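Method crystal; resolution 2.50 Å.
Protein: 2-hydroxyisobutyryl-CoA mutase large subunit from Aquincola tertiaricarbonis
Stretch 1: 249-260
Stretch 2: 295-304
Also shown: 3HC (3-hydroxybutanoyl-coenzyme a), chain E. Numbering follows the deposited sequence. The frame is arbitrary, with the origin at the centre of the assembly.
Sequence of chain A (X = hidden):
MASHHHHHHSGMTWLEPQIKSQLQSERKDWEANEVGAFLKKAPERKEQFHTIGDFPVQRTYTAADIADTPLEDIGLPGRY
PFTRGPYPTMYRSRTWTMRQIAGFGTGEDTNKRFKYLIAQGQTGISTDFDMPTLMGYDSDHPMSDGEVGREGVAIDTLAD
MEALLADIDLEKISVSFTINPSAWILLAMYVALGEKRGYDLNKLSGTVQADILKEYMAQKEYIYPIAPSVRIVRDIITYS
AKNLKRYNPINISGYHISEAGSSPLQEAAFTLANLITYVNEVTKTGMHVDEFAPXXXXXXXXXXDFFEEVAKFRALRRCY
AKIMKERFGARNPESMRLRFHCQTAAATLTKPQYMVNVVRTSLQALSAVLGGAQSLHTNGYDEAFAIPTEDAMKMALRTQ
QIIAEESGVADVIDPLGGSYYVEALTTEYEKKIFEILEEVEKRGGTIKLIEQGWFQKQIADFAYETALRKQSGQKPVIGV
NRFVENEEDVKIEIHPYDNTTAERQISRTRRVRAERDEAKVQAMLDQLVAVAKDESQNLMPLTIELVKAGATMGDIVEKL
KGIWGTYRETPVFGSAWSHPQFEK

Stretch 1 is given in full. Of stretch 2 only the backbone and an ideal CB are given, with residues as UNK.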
ATOM      1  N   PRO A 249      29.759 -10.385   7.108  1.00 28.78           N
ATOM      2  CA  PRO A 249      30.050 -11.767   6.681  1.00 27.96           C
ATOM      3  C   PRO A 249      28.867 -12.745   6.619  1.00 29.77           C
ATOM      4  O   PRO A 249      29.042 -13.851   6.114  1.00 30.31           O
ATOM      5  CB  PRO A 249      31.108 -12.236   7.699  1.00 29.16           C
ATOM      6  CG  PRO A 249      30.824 -11.449   8.905  1.00 33.01           C
ATOM      7  CD  PRO A 249      30.382 -10.092   8.424  1.00 29.15           C
ATOM      8  N   ILE A 250      27.713 -12.380   7.164  1.00 25.17           N
ATOM      9  CA  ILE A 250      26.544 -13.255   7.237  1.00 22.96           C
ATOM     10  C   ILE A 250      25.293 -12.418   7.410  1.00 25.72           C
ATOM     11  O   ILE A 250      25.330 -11.307   7.923  1.00 28.83           O
ATOM     12  CB  ILE A 250      26.717 -14.236   8.446  1.00 24.82           C
ATOM     13  CG1 ILE A 250      25.661 -15.373   8.441  1.00 23.70           C
ATOM     14  CG2 ILE A 250      26.774 -13.473   9.821  1.00 26.03           C
ATOM     15  CD1 ILE A 250      25.889 -16.506   9.481  1.00 22.47           C
ATOM     16  N   ASN A 251      24.191 -12.995   7.015  1.00 21.53           N
ATOM     17  CA  ASN A 251      22.837 -12.575   7.214  1.00 20.41           C
ATOM     18  C   ASN A 251      22.221 -13.840   7.758  1.00 26.12           C
ATOM     19  O   ASN A 251      21.984 -14.791   6.981  1.00 24.54           O
ATOM     20  CB  ASN A 251      22.157 -12.186   5.895  1.00 17.12           C
ATOM     21  CG  ASN A 251      22.132 -10.713   5.619  1.00 28.12           C
ATOM     22  OD1 ASN A 251      22.770  -9.880   6.272  1.00 30.09           O
ATOM     23  ND2 ASN A 251      21.416 -10.362   4.618  1.00 21.89           N
ATOM     24  N   ILE A 252      22.088 -13.908   9.116  1.00 23.52           N
ATOM     25  CA  ILE A 252      21.426 -15.006   9.831  1.00 23.20           C
ATOM     26  C   ILE A 252      19.955 -14.805   9.446  1.00 27.27           C
ATOM     27  O   ILE A 252      19.371 -13.769   9.758  1.00 28.30           O
ATOM     28  CB  ILE A 252      21.708 -14.976  11.356  1.00 27.33           C
ATOM     29  CG1 ILE A 252      23.224 -14.919  11.627  1.00 29.46           C
ATOM     30  CG2 ILE A 252      21.080 -16.186  12.054  1.00 28.06           C
ATOM     31  CD1 ILE A 252      23.665 -14.282  12.946  1.00 29.60           C
ATOM     32  N   SER A 253      19.415 -15.735   8.662  1.00 22.61           N
ATOM     33  CA  SER A 253      18.121 -15.583   7.999  1.00 20.29           C
ATOM     34  C   SER A 253      16.878 -16.279   8.538  1.00 24.17           C
ATOM     35  O   SER A 253      16.891 -17.461   8.859  1.00 24.32           O
ATOM     36  CB  SER A 253      18.258 -15.839   6.498  1.00 19.33           C
ATOM     37  OG  SER A 253      19.488 -15.378   5.963  1.00 21.62           O
ATOM     38  N   GLY A 254      15.786 -15.536   8.531  1.00 20.28           N
ATOM     39  CA  GLY A 254      14.469 -16.032   8.916  1.00 20.13           C
ATOM     40  C   GLY A 254      13.537 -16.113   7.720  1.00 20.77           C
ATOM     41  O   GLY A 254      12.624 -16.948   7.704  1.00 18.39           O
ATOM     42  N   TYR A 255      13.814 -15.270   6.689  1.00 16.91           N
ATOM     43  CA  TYR A 255      13.047 -15.210   5.457  1.00 17.17           C
ATOM     44  C   TYR A 255      12.651 -16.597   4.890  1.00 23.34           C
ATOM     45  O   TYR A 255      11.470 -16.865   4.632  1.00 24.27           O
ATOM     46  CB  TYR A 255      13.786 -14.366   4.386  1.00 17.36           C
ATOM     47  CG  TYR A 255      12.978 -14.197   3.108  1.00 17.33           C
ATOM     48  CD1 TYR A 255      12.004 -13.204   2.999  1.00 17.51           C
ATOM     49  CD2 TYR A 255      13.133 -15.079   2.038  1.00 17.81           C
ATOM     50  CE1 TYR A 255      11.189 -13.105   1.871  1.00 16.74           C
ATOM     51  CE2 TYR A 255      12.332 -14.983   0.898  1.00 18.23           C
ATOM     52  CZ  TYR A 255      11.358 -13.994   0.818  1.00 23.09           C
ATOM     53  OH  TYR A 255      10.567 -13.886  -0.309  1.00 21.82           O
ATOM     54  N   HIS A 256      13.657 -17.453   4.681  1.00 20.59           N
ATOM     55  CA  HIS A 256      13.525 -18.778   4.094  1.00 19.61           C
ATOM     56  C   HIS A 256      12.753 -19.712   4.985  1.00 24.38           C
ATOM     57  O   HIS A 256      12.049 -20.576   4.468  1.00 23.45           O
ATOM     58  CB  HIS A 256      14.906 -19.336   3.752  1.00 19.61           C
ATOM     59  CG  HIS A 256      15.817 -18.306   3.155  1.00 22.29           C
ATOM     60  ND1 HIS A 256      16.596 -17.473   3.960  1.00 24.50           N
ATOM     61  CD2 HIS A 256      16.022 -17.980   1.859  1.00 22.79           C
ATOM     62  CE1 HIS A 256      17.257 -16.691   3.122  1.00 22.99           C
ATOM     63  NE2 HIS A 256      16.951 -16.963   1.850  1.00 22.76           N
ATOM     64  N   ILE A 257      12.901 -19.560   6.334  1.00 22.99           N
ATOM     65  CA  ILE A 257      12.174 -20.348   7.329  1.00 22.53           C
ATOM     66  C   ILE A 257      10.686 -20.002   7.155  1.00 24.65           C
ATOM     67  O   ILE A 257       9.861 -20.916   7.028  1.00 24.73           O
ATOM     68  CB  ILE A 257      12.727 -20.120   8.785  1.00 26.50           C
ATOM     69  CG1 ILE A 257      14.165 -20.707   8.950  1.00 27.20           C
ATOM     70  CG2 ILE A 257      11.779 -20.689   9.879  1.00 25.57           C
ATOM     71  CD1 ILE A 257      15.027 -20.026  10.019  1.00 25.42           C
ATOM     72  N   SER A 258      10.354 -18.688   7.073  1.00 20.22           N
ATOM     73  CA  SER A 258       8.968 -18.246   6.846  1.00 19.54           C
ATOM     74  C   SER A 258       8.424 -18.780   5.511  1.00 21.82           C
ATOM     75  O   SER A 258       7.352 -19.393   5.466  1.00 21.47           O
ATOM     76  CB  SER A 258       8.878 -16.724   6.862  1.00 19.93           C
ATOM     77  OG  SER A 258       7.524 -16.322   6.770  1.00 22.92           O
ATOM     78  N   GLU A 259       9.170 -18.523   4.429  1.00 18.38           N
ATOM     79  CA  GLU A 259       8.809 -18.918   3.066  1.00 17.97           C
ATOM     80  C   GLU A 259       8.697 -20.444   2.852  1.00 20.24           C
ATOM     81  O   GLU A 259       7.953 -20.882   1.957  1.00 19.74           O
ATOM     82  CB  GLU A 259       9.717 -18.230   2.053  1.00 18.22           C
ATOM     83  CG  GLU A 259       9.483 -16.733   1.997  1.00 19.47           C
ATOM     84  CD  GLU A 259       8.309 -16.294   1.150  1.00 34.81           C
ATOM     85  OE1 GLU A 259       7.426 -15.584   1.680  1.00 36.73           O
ATOM     86  OE2 GLU A 259       8.255 -16.690  -0.037  1.00 28.10           O
ATOM     87  N   ALA A 260       9.397 -21.238   3.703  1.00 16.13           N
ATOM     88  CA  ALA A 260       9.314 -22.700   3.726  1.00 16.19           C
ATOM     89  C   ALA A 260       7.976 -23.146   4.395  1.00 18.80           C
ATOM     90  O   ALA A 260       7.671 -24.335   4.408  1.00 18.41           O
ATOM     91  CB  ALA A 260      10.500 -23.288   4.478  1.00 16.30           C
ATOM     92  N   UNK A 295      29.309  -6.584  13.559  1.00 32.68           N
ATOM     93  CA  UNK A 295      29.218  -6.867  12.126  1.00 32.56           C
ATOM     94  C   UNK A 295      28.271  -8.007  11.713  1.00 39.01           C
ATOM     95  O   UNK A 295      28.034  -8.212  10.513  1.00 37.96           O
ATOM     96  CB  UNK A 295      30.621  -7.194  11.610  1.00 32.56           C
ATOM     97  N   UNK A 296      27.685  -8.720  12.703  1.00 35.58           N
ATOM     98  CA  UNK A 296      26.689  -9.747  12.414  1.00 32.65           C
ATOM     99  C   UNK A 296      25.450  -9.010  11.915  1.00 35.70           C
ATOM    100  O   UNK A 296      25.216  -7.854  12.292  1.00 37.50           O
ATOM    101  CB  UNK A 296      26.383 -10.612  13.638  1.00 32.65           C
ATOM    102  N   UNK A 297      24.665  -9.663  11.067  1.00 29.63           N
ATOM    103  CA  UNK A 297      23.445  -9.097  10.489  1.00 27.35           C
ATOM    104  C   UNK A 297      22.450 -10.218  10.234  1.00 28.35           C
ATOM    105  O   UNK A 297      22.809 -11.408  10.266  1.00 27.77           O
ATOM    106  CB  UNK A 297      23.746  -8.337   9.196  1.00 27.35           C
ATOM    107  N   UNK A 298      21.196  -9.835  10.012  1.00 23.07           N
ATOM    108  CA  UNK A 298      20.056 -10.743   9.822  1.00 21.53           C
ATOM    109  C   UNK A 298      19.261 -10.441   8.559  1.00 22.97           C
ATOM    110  O   UNK A 298      19.455  -9.403   7.915  1.00 22.70           O
ATOM    111  CB  UNK A 298      19.125 -10.670  11.034  1.00 21.53           C
ATOM    112  N   UNK A 299      18.372 -11.364   8.205  1.00 19.87           N
ATOM    113  CA  UNK A 299      17.491 -11.231   7.050  1.00 18.68           C
ATOM    114  C   UNK A 299      16.130 -11.812   7.414  1.00 19.74           C
ATOM    115  O   UNK A 299      16.004 -13.001   7.716  1.00 18.20           O
ATOM    116  CB  UNK A 299      18.076 -11.929   5.821  1.00 18.68           C
ATOM    117  N   UNK A 300      15.109 -10.956   7.414  1.00 18.51           N
ATOM    118  CA  UNK A 300      13.732 -11.358   7.749  1.00 18.03           C
ATOM    119  C   UNK A 300      12.724 -11.015   6.651  1.00 17.77           C
ATOM    120  O   UNK A 300      12.971 -10.147   5.824  1.00 16.84           O
ATOM    121  CB  UNK A 300      13.301 -10.688   9.055  1.00 18.03           C
ATOM    122  N   UNK A 301      11.595 -11.695   6.659  1.00 15.10           N
ATOM    123  CA  UNK A 301      10.491 -11.417   5.745  1.00 15.77           C
ATOM    124  C   UNK A 301       9.616 -10.316   6.392  1.00 22.39           C
ATOM    125  O   UNK A 301       9.643 -10.130   7.621  1.00 23.60           O
ATOM    126  CB  UNK A 301       9.681 -12.682   5.455  1.00 15.77           C
ATOM    127  N   UNK A 302       8.816  -9.641   5.569  1.00 19.84           N
ATOM    128  CA  UNK A 302       7.764  -8.750   6.014  1.00 18.71           C
ATOM    129  C   UNK A 302       6.532  -9.424   5.449  1.00 21.15           C
ATOM    130  O   UNK A 302       6.266  -9.363   4.236  1.00 20.65           O
ATOM    131  CB  UNK A 302       7.940  -7.303   5.548  1.00 18.71           C
ATOM    132  N   UNK A 303       5.857 -10.198   6.312  1.00 18.43           N
ATOM    133  CA  UNK A 303       4.668 -10.959   5.958  1.00 17.68           C
ATOM    134  C   UNK A 303       3.426 -10.097   5.977  1.00 19.03           C
ATOM    135  O   UNK A 303       3.510  -8.865   6.212  1.00 16.69           O
ATOM    136  CB  UNK A 303       4.492 -12.145   6.909  1.00 17.68           C
ATOM    137  N   UNK A 304       2.289 -10.770   5.680  1.00 15.12           N
ATOM    138  CA  UNK A 304       0.983 -10.177   5.505  1.00 13.33           C
ATOM    139  C   UNK A 304       0.326  -9.599   6.709  1.00 17.26           C
ATOM    140  O   UNK A 304      -0.522  -8.738   6.520  1.00 20.19           O
ATOM    141  CB  UNK A 304       0.039 -11.227   4.916  1.00 13.33           C
TER
HETATM  142  N1A 3HC E 801      22.935   7.557  10.777  0.50 46.88           N
HETATM  143  C2A 3HC E 801      24.397   7.472  10.560  0.50 45.91           C
HETATM  144  N3A 3HC E 801      24.773   6.297   9.763  0.50 44.89           N
HETATM  145  C4A 3HC E 801      23.843   5.429   9.295  0.50 45.41           C
HETATM  146  C5A 3HC E 801      22.527   5.585   9.549  0.50 46.16           C
HETATM  147  C6A 3HC E 801      22.094   6.624  10.297  0.50 45.41           C
HETATM  148  N6A 3HC E 801      20.783   6.724  10.517  0.50 43.70           N
HETATM  149  N7A 3HC E 801      21.885   4.581   8.945  0.50 44.40           N
HETATM  150  C8A 3HC E 801      22.785   3.825   8.323  0.50 42.80           C
HETATM  151  N9A 3HC E 801      23.992   4.327   8.564  0.50 42.50           N
HETATM  152  C1B 3HC E 801      25.325   3.844   8.094  0.50 38.06           C
HETATM  153  C2B 3HC E 801      25.684   2.484   8.657  0.50 35.54           C
HETATM  154  O2B 3HC E 801      26.322   2.591   9.934  0.50 35.58           O
HETATM  155  C3B 3HC E 801      26.622   1.937   7.594  0.50 38.73           C
HETATM  156  O3B 3HC E 801      27.959   2.467   7.763  0.50 44.84           O
HETATM  157  P3B 3HC E 801      29.292   1.560   7.665  0.50 43.89           P
HETATM  158  O7A 3HC E 801      29.239   1.037   6.284  0.50 45.33           O
HETATM  159  O8A 3HC E 801      30.358   2.563   7.906  0.50 47.76           O
HETATM  160  O9A 3HC E 801      29.088   0.572   8.749  0.50 39.49           O
HETATM  161  C4B 3HC E 801      26.052   2.500   6.296  0.50 36.96           C
HETATM  162  O4B 3HC E 801      25.282   3.687   6.657  0.50 38.51           O
HETATM  163  C5B 3HC E 801      25.189   1.454   5.568  0.50 34.44           C
HETATM  164  O5B 3HC E 801      23.939   1.267   6.268  0.50 33.39           O
HETATM  165  P1A 3HC E 801      23.483  -0.143   6.945  0.50 33.76           P
HETATM  166  O1A 3HC E 801      24.658  -0.983   7.307  0.50 34.58           O
HETATM  167  O2A 3HC E 801      22.488   0.152   7.990  0.50 32.48           O
HETATM  168  O3A 3HC E 801      22.662  -0.729   5.650  0.50 33.55           O
HETATM  169  P2A 3HC E 801      23.194  -1.784   4.534  0.50 29.74           P
HETATM  170  O4A 3HC E 801      22.124  -1.960   3.541  0.50 28.43           O
HETATM  171  O5A 3HC E 801      24.556  -1.433   4.061  0.50 33.02           O
HETATM  172  O6A 3HC E 801      23.327  -3.090   5.416  0.50 28.82           O
HETATM  173  CBP 3HC E 801      22.726  -5.242   6.353  0.50 27.99           C
HETATM  174  CCP 3HC E 801      22.222  -3.839   5.952  0.50 29.25           C
HETATM  175  CDP 3HC E 801      23.677  -5.043   7.541  0.50 26.17           C
HETATM  176  CEP 3HC E 801      21.542  -6.088   6.837  0.50 28.00           C
HETATM  177  CAP 3HC E 801      23.485  -5.933   5.171  0.50 27.59           C
HETATM  178  OAP 3HC E 801      24.097  -7.196   5.515  0.50 27.43           O
HETATM  179  C9P 3HC E 801      22.738  -5.999   3.808  0.50 28.49           C
HETATM  180  O9P 3HC E 801      22.810  -5.074   2.996  0.50 29.02           O
HETATM  181  N8P 3HC E 801      22.102  -7.149   3.535  0.50 28.88           N
HETATM  182  C7P 3HC E 801      21.422  -7.355   2.251  0.50 26.92           C
HETATM  183  C6P 3HC E 801      21.011  -8.813   2.099  0.50 24.04           C
HETATM  184  C5P 3HC E 801      20.205  -9.059   0.820  0.50 21.79           C
HETATM  185  O5P 3HC E 801      19.848  -8.146   0.071  0.50 21.65           O
HETATM  186  N4P 3HC E 801      19.940 -10.353   0.612  0.50 20.57           N
HETATM  187  C3P 3HC E 801      19.167 -10.816  -0.532  0.50 22.35           C
HETATM  188  C2P 3HC E 801      18.563 -12.145  -0.166  0.50 22.78           C
HETATM  189  S1P 3HC E 801      17.489 -12.784  -1.487  0.50 26.37           S
HETATM  190  C1  3HC E 801      17.045 -14.335  -0.687  0.50 27.73           C
HETATM  191  O1  3HC E 801      17.843 -15.038  -0.070  0.50 27.03           O
HETATM  192  C2  3HC E 801      15.557 -14.726  -0.726  0.50 29.36           C
HETATM  193  C3  3HC E 801      15.143 -15.313  -2.077  0.50 31.51           C
HETATM  194  O3  3HC E 801      15.430 -14.374  -3.108  0.50 33.43           O
HETATM  195  C4  3HC E 801      15.856 -16.647  -2.351  0.50 31.00           C

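Two parallel strands set the rules here: Ile-252 N donates to O of position 297 (2.8 Å), N of 299 donates to Ile-252 O (3.0 Å), and Gly-254 N donates to O of 299 (2.7 Å). These backbone bonds would tolerate many sequences, so selection falls to the CB directions.

Position 295 points sideways, its ideal CB 4.3 Å from Pro-249 CD, and the coenzyme A phosphate lies within range of a long chain. Lysine or arginine would suit. It is Arg-295, whose NH1 donates to 3HC O9A at 2.5 Å.

At 296 the ideal CB lies 4.6 Å from Ile-252 CD1 and 4.8 Å from Ile-250 CG2, an invitation to a branched or flexible apolar chain. Leu-296 accepts it, bringing CD2 to 3.8 Å from Ile-250 CG2.

Position 297 is tighter: its ideal CB is 3.6 Å from Ile-250 O, and the pantetheine arm passes close by. A small residue fits best. Ala-297 puts CB 3.7 Å from 3HC CDP.

Position 298 bridges Ile-252, and both side chains share one face of the sheet. Large apolar residues, aliphatic or aromatic, would serve. Phe-298, chi1 m, lays CD2 3.6 Å from Ile-252 CB.

Position 299 shares the other face with Ser-253, and its CB looks into a space bordered by Ser-253, Tyr-255, His-256 and the thioester end of the ligand. A flat ring or a long aliphatic chain could fill it. Phe-299, chi1 t, covers more area than any other residue of this stretch. Tyr-255 CB sits over its face, 3.5 Å from the ring centroid; the two rings run nearly parallel but slid apart. Its CE2 comes within 3.4 Å of His-256 CE1 and also of 3HC O1, the oxygen to which His-256 NE2 donates (2.9 Å).

At 300 CB points away, leaving the choice loosely constrained by stretch 1. Phe-300 nevertheless turns its ring back, CD1 3.9 Å from Gly-254 CA. An ideal CB on that glycine would lie 2.7 Å from CD1, a clash.

Position 301 points toward the helix, its ideal CB already 3.4 Å from Tyr-255 CD1, with Ser-258 beyond. A compact apolar residue such as valine, alanine or isoleucine is indicated. Val-301, chi1 p, sets CG1 3.4 Å from Ser-258 OG.

Position 302 points away and is free as far as stretch 1 goes; it is Ser-302. Position 303 points sideways near Ser-258 and could carry a polar chain: Gln-303 brings CG 3.9 Å from Ser-258 OG. Position 304, out of reach, has room for a CB, yet is Gly-304.

Stretch 2 295-304: RLAFFFVSQG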
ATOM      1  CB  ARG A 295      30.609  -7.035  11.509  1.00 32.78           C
ATOM      2  CG  ARG A 295      31.275  -5.709  11.134  1.00 36.69           C
ATOM      3  CD  ARG A 295      30.642  -5.116   9.888  1.00 43.53           C
ATOM      4  NE  ARG A 295      30.872  -3.682   9.825  1.00 55.20           N
ATOM      5  CZ  ARG A 295      30.160  -2.833   9.101  1.00 63.06           C
ATOM      6  NH1 ARG A 295      30.448  -1.544   9.113  1.00 63.87           N
ATOM      7  NH2 ARG A 295      29.160  -3.268   8.351  1.00 40.37           N
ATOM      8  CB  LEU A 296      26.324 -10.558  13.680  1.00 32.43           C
ATOM      9  CG  LEU A 296      27.385 -11.477  14.286  1.00 36.40           C
ATOM     10  CD1 LEU A 296      26.947 -11.963  15.656  1.00 37.03           C
ATOM     11  CD2 LEU A 296      27.682 -12.659  13.371  1.00 33.47           C
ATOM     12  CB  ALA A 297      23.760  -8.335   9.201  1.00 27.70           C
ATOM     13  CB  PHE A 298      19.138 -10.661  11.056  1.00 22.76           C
ATOM     14  CG  PHE A 298      19.807 -11.106  12.325  1.00 24.21           C
ATOM     15  CD1 PHE A 298      20.630 -10.236  13.042  1.00 26.18           C
ATOM     16  CD2 PHE A 298      19.657 -12.404  12.787  1.00 25.75           C
ATOM     17  CE1 PHE A 298      21.300 -10.670  14.187  1.00 27.67           C
ATOM     18  CE2 PHE A 298      20.310 -12.828  13.953  1.00 28.98           C
ATOM     19  CZ  PHE A 298      21.131 -11.962  14.634  1.00 27.13           C
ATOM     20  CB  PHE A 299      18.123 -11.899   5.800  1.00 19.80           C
ATOM     21  CG  PHE A 299      17.248 -12.104   4.577  1.00 19.53           C
ATOM     22  CD1 PHE A 299      16.310 -11.146   4.196  1.00 20.45           C
ATOM     23  CD2 PHE A 299      17.416 -13.214   3.767  1.00 20.04           C
ATOM     24  CE1 PHE A 299      15.528 -11.322   3.062  1.00 20.81           C
ATOM     25  CE2 PHE A 299      16.641 -13.383   2.610  1.00 21.29           C
ATOM     26  CZ  PHE A 299      15.719 -12.422   2.249  1.00 19.72           C
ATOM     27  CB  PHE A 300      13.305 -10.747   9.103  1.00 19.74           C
ATOM     28  CG  PHE A 300      14.154 -11.243  10.251  1.00 23.26           C
ATOM     29  CD1 PHE A 300      14.083 -12.575  10.671  1.00 25.14           C
ATOM     30  CD2 PHE A 300      15.060 -10.392  10.888  1.00 25.03           C
ATOM     31  CE1 PHE A 300      14.893 -13.039  11.710  1.00 26.53           C
ATOM     32  CE2 PHE A 300      15.854 -10.855  11.935  1.00 27.89           C
ATOM     33  CZ  PHE A 300      15.780 -12.177  12.332  1.00 26.29           C
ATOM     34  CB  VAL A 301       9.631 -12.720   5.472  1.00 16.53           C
ATOM     35  CG1 VAL A 301       8.850 -13.158   6.714  1.00 15.85           C
ATOM     36  CG2 VAL A 301       8.699 -12.547   4.290  1.00 14.79           C
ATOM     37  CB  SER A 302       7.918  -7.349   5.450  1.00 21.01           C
ATOM     38  OG  SER A 302       6.829  -6.583   5.936  1.00 27.75           O
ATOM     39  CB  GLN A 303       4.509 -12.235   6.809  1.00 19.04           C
ATOM     40  CG  GLN A 303       4.843 -13.523   6.072  1.00 18.79           C
ATOM     41  CD  GLN A 303       3.691 -14.140   5.276  1.00 32.42           C
ATOM     42  OE1 GLN A 303       2.494 -13.799   5.402  1.00 25.22           O
ATOM     43  NE2 GLN A 303       4.038 -15.105   4.449  1.00 24.57           N
TER
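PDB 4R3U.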